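Local coordinates for protein BZZ1 (PDB 2A28), which works in endocytosis and vacuolar trafficking, acts with type I myosins to restore polarity of the actin cytoskeleton after salt stress, and is represented here by its second SH3 domain, at residues A[15-19]-A[44-48]. Numbering follows the deposited sequence.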
loop_
_atom_site.group_PDB
_atom_site.type_symbol
_atom_site.label_atom_id
_atom_site.label_comp_id
_atom_site.label_asym_id
_atom_site.label_seq_id
_atom_site.Cartn_x
_atom_site.Cartn_y
_atom_site.Cartn_z
ATOM N N ASP A 15 8.439 -0.667 8.438
ATOM C CA ASP A 15 6.983 -0.631 8.477
ATOM C C ASP A 15 6.321 -0.368 7.126
ATOM O O ASP A 15 5.090 -0.396 7.027
ATOM C CB ASP A 15 6.498 0.408 9.490
ATOM C CG ASP A 15 6.995 1.790 9.260
ATOM O OD1 ASP A 15 8.026 1.936 8.529
ATOM O OD2 ASP A 15 6.363 2.720 9.814
ATOM N N GLU A 16 7.130 -0.179 6.116
ATOM C CA GLU A 16 6.595 0.095 4.777
ATOM C C GLU A 16 6.743 -1.131 3.921
ATOM O O GLU A 16 7.569 -2.022 4.161
ATOM C CB GLU A 16 7.346 1.273 4.125
ATOM C CG GLU A 16 7.123 2.576 4.895
ATOM C CD GLU A 16 7.847 3.764 4.295
ATOM O OE1 GLU A 16 8.403 3.594 3.186
ATOM O OE2 GLU A 16 7.868 4.855 4.937
ATOM N N ILE A 17 5.879 -1.205 2.875
ATOM C CA ILE A 17 6.021 -2.262 1.873
ATOM C C ILE A 17 6.209 -1.632 0.496
ATOM O O ILE A 17 5.672 -0.595 0.160
ATOM C CB ILE A 17 4.862 -3.267 1.853
ATOM C CG1 ILE A 17 3.505 -2.596 1.651
ATOM C CG2 ILE A 17 4.870 -4.205 3.075
ATOM C CD1 ILE A 17 2.416 -3.554 1.291
ATOM N N SER A 18 7.019 -2.308 -0.285
ATOM C CA SER A 18 7.147 -1.956 -1.719
ATOM C C SER A 18 5.929 -2.445 -2.487
ATOM O O SER A 18 5.470 -3.534 -2.308
ATOM C CB SER A 18 8.439 -2.530 -2.301
ATOM O OG SER A 18 9.575 -1.957 -1.621
ATOM N N ILE A 19 5.405 -1.608 -3.368
ATOM C CA ILE A 19 4.309 -1.938 -4.292
ATOM C C ILE A 19 4.751 -1.627 -5.696
ATOM O O ILE A 19 5.581 -0.771 -5.938
ATOM C CB ILE A 19 3.034 -1.211 -3.880
ATOM C CG1 ILE A 19 3.157 0.309 -3.972
ATOM C CG2 ILE A 19 2.674 -1.659 -2.487
ATOM C CD1 ILE A 19 1.862 1.060 -3.834
ATOM N N LEU A 44 2.355 -9.925 2.054
ATOM C CA LEU A 44 3.295 -8.862 2.367
ATOM C C LEU A 44 2.463 -7.717 2.979
ATOM O O LEU A 44 1.588 -7.216 2.257
ATOM C CB LEU A 44 3.944 -8.399 1.071
ATOM C CG LEU A 44 4.995 -7.306 1.184
ATOM C CD1 LEU A 44 6.202 -7.793 1.970
ATOM C CD2 LEU A 44 5.403 -6.765 -0.182
ATOM N N LYS A 45 2.704 -7.308 4.222
ATOM C CA LYS A 45 1.881 -6.342 4.969
ATOM C C LYS A 45 2.682 -5.174 5.452
ATOM O O LYS A 45 3.751 -5.343 6.034
ATOM C CB LYS A 45 1.325 -7.134 6.160
ATOM C CG LYS A 45 0.367 -6.335 7.002
ATOM C CD LYS A 45 -0.512 -7.254 7.882
ATOM C CE LYS A 45 0.384 -8.083 8.784
ATOM N NZ LYS A 45 -0.454 -8.739 9.845
ATOM N N GLY A 46 2.156 -3.986 5.245
ATOM C CA GLY A 46 2.770 -2.776 5.724
ATOM C C GLY A 46 2.120 -1.568 5.149
ATOM O O GLY A 46 1.023 -1.588 4.539
ATOM N N LEU A 47 2.734 -0.426 5.381
ATOM C CA LEU A 47 2.287 0.856 4.935
ATOM C C LEU A 47 2.772 1.164 3.504
ATOM O O LEU A 47 3.900 0.941 3.141
ATOM C CB LEU A 47 2.839 1.995 5.817
ATOM C CG LEU A 47 2.453 1.939 7.290
ATOM C CD1 LEU A 47 3.224 2.962 8.092
ATOM C CD2 LEU A 47 0.958 2.184 7.449
ATOM N N PHE A 48 1.868 1.783 2.742
ATOM C CA PHE A 48 2.221 2.225 1.387
ATOM C C PHE A 48 1.463 3.516 1.096
ATOM O O PHE A 48 0.432 3.809 1.725
ATOM C CB PHE A 48 1.855 1.171 0.309
ATOM C CG PHE A 48 0.415 0.776 0.345
ATOM C CD1 PHE A 48 -0.512 1.377 -0.501
ATOM C CD2 PHE A 48 -0.065 -0.179 1.200
ATOM C CE1 PHE A 48 -1.836 1.077 -0.458
ATOM C CE2 PHE A 48 -1.372 -0.514 1.263
ATOM C CZ PHE A 48 -2.282 0.082 0.402
#
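Ile17 lays its side chain over the backbone at Lys45 and Gly46, with CG2 3.4 Å from Lys45 O and 3.5 Å from Gly46 N. Ile17 CG2 also meets Leu44 CG at 3.6 Å, while Ile17 CD1 approaches Phe48 CD2 at 4.2 Å. Ile19 extends this apolar patch, its CG2 4.1 Å from Phe48 CB; Ile25 of strand 24-27 touches both Ile19 and Phe48 and carries the packing into the core.

Main-chain pairing holds the crossing at one point. Leu47 N donates to Asp15 O (2.9 Å), and Ile17 N donates to Leu47 O (2.9 Å), the pattern of a parallel bridge between Glu16 and Leu47. Because the segments run 90° apart, the pairing ends after this single bridge. This is how an SH3 domain lays its RT loop, to which 15-19 belongs, across the edge of the antiparallel sheet at strand 44-49. The backbones come close at Gly46, which has no side chain: an ideal CB there would lie 2.8 Å from Ile17 CG2 and 3.0 Å from Asp15 O, both clashes.

The CA-to-CB bond of Leu47 points sideways; Leu47 CD1 lies 3.6 Å from Asp15 OD2, and the leucine side chain also packs on Tyr38. Glu16 instead turns its carboxylate back into its own loop, where OE1 accepts hydrogen bonds from Tyr9 OH and Gln12 N.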